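Local coordinates for protein probable ribonuclease HepT (Haemophilus influenzae, PDB 1JOG) that is probably the RNase toxin of a type VII toxin-antitoxin system, forms a homodimer and is neutralised by its partner antitoxin MntA, at residues I25-R28 with N29-D32; S97-V100 with A101-D104. All blocks are in the same frame, centred on the assembly; numbering follows the deposited sequence.

Contact 1: I25-R28 with N29-D32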
loop_
_atom_site.group_PDB
_atom_site.type_symbol
_atom_site.label_atom_id
_atom_site.label_comp_id
_atom_site.label_asym_id
_atom_site.label_seq_id
_atom_site.Cartn_x
_atom_site.Cartn_y
_atom_site.Cartn_z
ATOM N N ILE A 25 11.842 -13.522 5.411
ATOM C CA ILE A 25 10.952 -14.286 4.560
ATOM C C ILE A 25 11.668 -15.449 3.907
ATOM O O ILE A 25 11.083 -16.508 3.750
ATOM C CB ILE A 25 10.275 -13.379 3.483
ATOM C CG1 ILE A 25 9.295 -12.397 4.167
ATOM C CG2 ILE A 25 9.587 -14.258 2.391
ATOM C CD1 ILE A 25 8.460 -11.560 3.135
ATOM N N SER A 26 12.940 -15.236 3.575
ATOM C CA SER A 26 13.842 -16.206 2.937
ATOM C C SER A 26 14.278 -17.351 3.854
ATOM O O SER A 26 14.702 -18.422 3.377
ATOM C CB SER A 26 15.067 -15.472 2.420
ATOM O OG SER A 26 14.652 -14.446 1.535
ATOM N N ASP A 27 14.211 -17.102 5.161
ATOM C CA ASP A 27 14.467 -18.126 6.189
ATOM C C ASP A 27 13.313 -19.175 6.029
ATOM O O ASP A 27 12.343 -19.191 6.772
ATOM C CB ASP A 27 14.385 -17.471 7.586
ATOM C CG ASP A 27 14.742 -18.416 8.706
ATOM O OD1 ASP A 27 14.507 -19.627 8.582
ATOM O OD2 ASP A 27 15.264 -17.957 9.723
ATOM N N ARG A 28 13.427 -20.037 5.041
ATOM C CA ARG A 28 12.411 -21.007 4.762
ATOM C C ARG A 28 11.945 -21.858 5.944
ATOM O O ARG A 28 10.745 -22.104 6.146
ATOM C CB ARG A 28 12.933 -21.812 3.613
ATOM C CG ARG A 28 12.974 -20.892 2.410
ATOM C CD ARG A 28 11.986 -21.332 1.321
ATOM N NE ARG A 28 12.609 -22.326 0.433
ATOM C CZ ARG A 28 11.982 -23.009 -0.529
ATOM N NH1 ARG A 28 10.667 -22.814 -0.753
ATOM N NH2 ARG A 28 12.675 -23.897 -1.267
ATOM N N ASN A 29 12.908 -22.305 6.731
ATOM C CA ASN A 29 12.618 -23.088 7.914
ATOM C C ASN A 29 11.742 -22.333 8.878
ATOM O O ASN A 29 10.892 -22.913 9.527
ATOM C CB ASN A 29 13.918 -23.434 8.649
ATOM C CG ASN A 29 14.458 -24.764 8.250
ATOM O OD1 ASN A 29 13.719 -25.760 8.237
ATOM N ND2 ASN A 29 15.753 -24.811 7.941
ATOM N N TRP A 30 11.969 -21.029 8.993
ATOM C CA TRP A 30 11.185 -20.245 9.939
ATOM C C TRP A 30 9.866 -19.908 9.340
ATOM O O TRP A 30 8.847 -20.141 9.999
ATOM C CB TRP A 30 11.888 -18.962 10.311
ATOM C CG TRP A 30 11.047 -18.175 11.212
ATOM C CD1 TRP A 30 10.909 -18.350 12.546
ATOM C CD2 TRP A 30 10.181 -17.103 10.853
ATOM N NE1 TRP A 30 10.012 -17.468 13.044
ATOM C CE2 TRP A 30 9.549 -16.673 12.030
ATOM C CE3 TRP A 30 9.893 -16.457 9.659
ATOM C CZ2 TRP A 30 8.631 -15.609 12.053
ATOM C CZ3 TRP A 30 8.998 -15.411 9.667
ATOM C CH2 TRP A 30 8.369 -14.989 10.872
ATOM N N PHE A 31 9.890 -19.364 8.103
ATOM C CA PHE A 31 8.688 -18.989 7.328
ATOM C C PHE A 31 7.761 -20.198 6.978
ATOM O O PHE A 31 6.552 -20.050 6.974
ATOM C CB PHE A 31 9.090 -18.291 6.024
ATOM C CG PHE A 31 7.923 -17.709 5.250
ATOM C CD1 PHE A 31 7.428 -16.446 5.543
ATOM C CD2 PHE A 31 7.399 -18.383 4.174
ATOM C CE1 PHE A 31 6.465 -15.889 4.809
ATOM C CE2 PHE A 31 6.414 -17.839 3.414
ATOM C CZ PHE A 31 5.937 -16.587 3.709
ATOM N N ASP A 32 8.297 -21.394 6.728
ATOM C CA ASP A 32 7.399 -22.542 6.405
ATOM C C ASP A 32 6.508 -23.027 7.593
ATOM O O ASP A 32 5.467 -23.657 7.406
ATOM C CB ASP A 32 8.231 -23.727 5.902
ATOM C CG ASP A 32 8.862 -23.468 4.559
ATOM O OD1 ASP A 32 9.781 -24.241 4.199
ATOM O OD2 ASP A 32 8.439 -22.517 3.861
HETATM O O HOH W 1 15.998 -21.310 6.552
#
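Asp27 and Trp30 meet at the start of the short helix 28-31, where Asp27 is the N-cap. The carboxylate atom Asp27 OD1 accepts a hydrogen bond from Trp30 N at 2.9 Å. The N-H comes from above the carboxylate plane, about 51° out of it, and the bond is moderately bent. Asp27 CG is anti to the backbone N (chi1 -175°), which turns the carboxylate toward the first turn of the helix. The group also packs on the start of the tryptophan side chain, with Asp27 OD1 3.2 Å from Trp30 CB. The carboxylate arm runs nearly perpendicular to the tryptophan side chain, and the carboxylate and indole planes are 59° apart. A water bridges Asp27 OD1 and Asn29 N: it donates to the first and accepts from the second. OD1 therefore takes two hydrogen bonds.

The carbonyl of the same residue adds a backbone bond. Phe31 N donates to Asp27 O at 2.8 Å, nearly straight. Trp30 N also reaches this oxygen, but only weakly. Asp27 is the centre of an inverse gamma turn, closed by a weak bond from Arg28 N to Ser26 O. This turn redirects the chain between the two helices.

The ring of Phe31 folds back toward the end of the preceding helix. Ile25 CG2 lies over one of its faces, nearer the ring's edge than its centre, and comes within 4.3 Å of Phe31 CE1. Ile25 O is 3.5 Å from Phe31 CB.

The contact joins the end of helix 8-26 to helix 28-31, at the surface. Both parts rest on helix 36-68: Ile25 touches Ala46, while Trp30 and Phe31 touch Leu42. Trp30 also packs on Val38 of the second subunit, which brings this corner to the dimer interface.

Contact 2: S97-V100 with A101-D104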
loop_
_atom_site.group_PDB
_atom_site.type_symbol
_atom_site.label_atom_id
_atom_site.label_comp_id
_atom_site.label_asym_id
_atom_site.label_seq_id
_atom_site.Cartn_x
_atom_site.Cartn_y
_atom_site.Cartn_z
ATOM N N SER A 97 14.993 1.400 -17.946
ATOM C CA SER A 97 13.940 0.459 -18.390
ATOM C C SER A 97 13.481 -0.256 -17.129
ATOM O O SER A 97 12.294 -0.531 -16.921
ATOM C CB SER A 97 14.507 -0.538 -19.380
ATOM O OG SER A 97 15.634 -1.158 -18.825
ATOM N N LYS A 98 14.418 -0.460 -16.231
ATOM C CA LYS A 98 14.080 -1.068 -14.934
ATOM C C LYS A 98 13.152 -0.214 -14.016
ATOM O O LYS A 98 12.206 -0.740 -13.390
ATOM C CB LYS A 98 15.352 -1.349 -14.165
ATOM C CG LYS A 98 16.100 -2.501 -14.646
ATOM C CD LYS A 98 17.345 -2.664 -13.842
ATOM C CE LYS A 98 18.295 -3.559 -14.592
ATOM N NZ LYS A 98 18.965 -2.789 -15.680
ATOM N N TRP A 99 13.433 1.084 -13.901
ATOM C CA TRP A 99 12.569 1.925 -13.057
ATOM C C TRP A 99 11.230 2.045 -13.731
ATOM O O TRP A 99 10.200 2.115 -13.060
ATOM C CB TRP A 99 13.206 3.285 -12.803
ATOM C CG TRP A 99 14.364 3.105 -11.879
ATOM C CD1 TRP A 99 15.721 2.894 -12.220
ATOM C CD2 TRP A 99 14.298 3.024 -10.474
ATOM N NE1 TRP A 99 16.450 2.696 -11.083
ATOM C CE2 TRP A 99 15.609 2.783 -9.998
ATOM C CE3 TRP A 99 13.260 3.130 -9.556
ATOM C CZ2 TRP A 99 15.893 2.637 -8.653
ATOM C CZ3 TRP A 99 13.564 2.953 -8.217
ATOM C CH2 TRP A 99 14.843 2.721 -7.775
ATOM N N VAL A 100 11.226 1.986 -15.066
ATOM C CA VAL A 100 9.967 2.053 -15.769
ATOM C C VAL A 100 9.158 0.808 -15.393
ATOM O O VAL A 100 7.946 0.853 -15.176
ATOM C CB VAL A 100 10.188 2.122 -17.278
ATOM C CG1 VAL A 100 8.882 1.872 -17.983
ATOM C CG2 VAL A 100 10.690 3.489 -17.677
ATOM N N ALA A 101 9.849 -0.313 -15.286
ATOM C CA ALA A 101 9.193 -1.554 -14.924
ATOM C C ALA A 101 8.799 -1.494 -13.433
ATOM O O ALA A 101 7.744 -2.009 -13.058
ATOM C CB ALA A 101 10.156 -2.781 -15.227
ATOM N N TYR A 102 9.623 -0.891 -12.571
ATOM C CA TYR A 102 9.238 -0.783 -11.132
ATOM C C TYR A 102 7.906 0.019 -10.946
ATOM O O TYR A 102 7.096 -0.256 -10.079
ATOM C CB TYR A 102 10.383 -0.157 -10.360
ATOM C CG TYR A 102 11.644 -1.005 -10.356
ATOM C CD1 TYR A 102 12.912 -0.426 -10.192
ATOM C CD2 TYR A 102 11.563 -2.391 -10.521
ATOM C CE1 TYR A 102 14.038 -1.202 -10.205
ATOM C CE2 TYR A 102 12.663 -3.171 -10.539
ATOM C CZ TYR A 102 13.912 -2.585 -10.393
ATOM O OH TYR A 102 15.054 -3.381 -10.547
ATOM N N ARG A 103 7.657 0.989 -11.803
ATOM C CA ARG A 103 6.389 1.671 -11.739
ATOM C C ARG A 103 5.220 0.732 -12.216
ATOM O O ARG A 103 4.174 0.694 -11.588
ATOM C CB ARG A 103 6.442 2.946 -12.595
ATOM C CG ARG A 103 5.152 3.662 -12.441
ATOM C CD ARG A 103 5.111 5.029 -13.077
ATOM N NE ARG A 103 5.178 4.920 -14.506
ATOM C CZ ARG A 103 4.893 5.902 -15.335
ATOM N NH1 ARG A 103 4.509 7.078 -14.852
ATOM N NH2 ARG A 103 5.026 5.705 -16.643
ATOM N N ASP A 104 5.365 0.038 -13.363
ATOM C CA ASP A 104 4.307 -0.894 -13.805
ATOM C C ASP A 104 4.041 -1.863 -12.601
ATOM O O ASP A 104 2.913 -2.065 -12.174
ATOM C CB ASP A 104 4.697 -1.666 -15.072
ATOM C CG ASP A 104 5.020 -0.749 -16.323
ATOM O OD1 ASP A 104 4.421 0.357 -16.585
ATOM O OD2 ASP A 104 5.908 -1.204 -17.093
#
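Tyr102 N donates to Lys98 O at 2.7 Å, one of four successive i to i+4 hydrogen bonds in this stretch of helix. Ala101 N reaches Ser97 O at 2.9 Å, and Arg103 N reaches Trp99 O at 3.1 Å. The fourth, from Asp104 N to Val100 O, is longer at 3.3 Å but straight.

Lys98 O also lies beneath one face of the Tyr102 ring, 3.1 Å from Tyr102 CG. The ring is laid back over the preceding turn, with CG anti to its own carbonyl carbon (chi1 -64°). Lys98 runs alongside it, pointing the same way. Lys98 NZ forms a salt bridge with Asp95.

Trp99 supplies the apolar side. The edge of Tyr102 meets the face of the indole in a T-shaped stack, with planes 87° apart and Tyr102 CD1 3.6 Å from Trp99 CE3. Trp99 also touches Leu58 and Met61 of helix 36-68, Leu84 of helix 80-89 and Leu135 of helix 125-140. Arg106, probably an active-site residue, lies on the same helix, with its side chain about 5 Å from that of Arg103 at the nearest atoms.

Tyr102 combines two roles. Its ring edge packs on Trp99, while its hydroxyl is hydrogen-bonded to Asp127, so the polar atom of this buried side chain is satisfied. Together these contacts probably limit how the ring can move.

From the N terminus, helix 8-26 runs into contact 1, which closes the tight turn to helix 28-31. The chain then enters the long helix 36-68, passes through helix 80-89 and reaches contact 2 within helix 96-106. Contact 2 closes no loop; it lies inside one continuous helix. The two contacts follow in series and neither nest nor cross. The centres of contact 1 and contact 2 are about 28 Å apart, and the nearest atoms of contact 1 and contact 2 about 16 Å. Helix 36-68 is the part they share: contact 1 rests near its start, beside the second subunit, and contact 2 packs farther along it, together with helices 80-89 and 125-140.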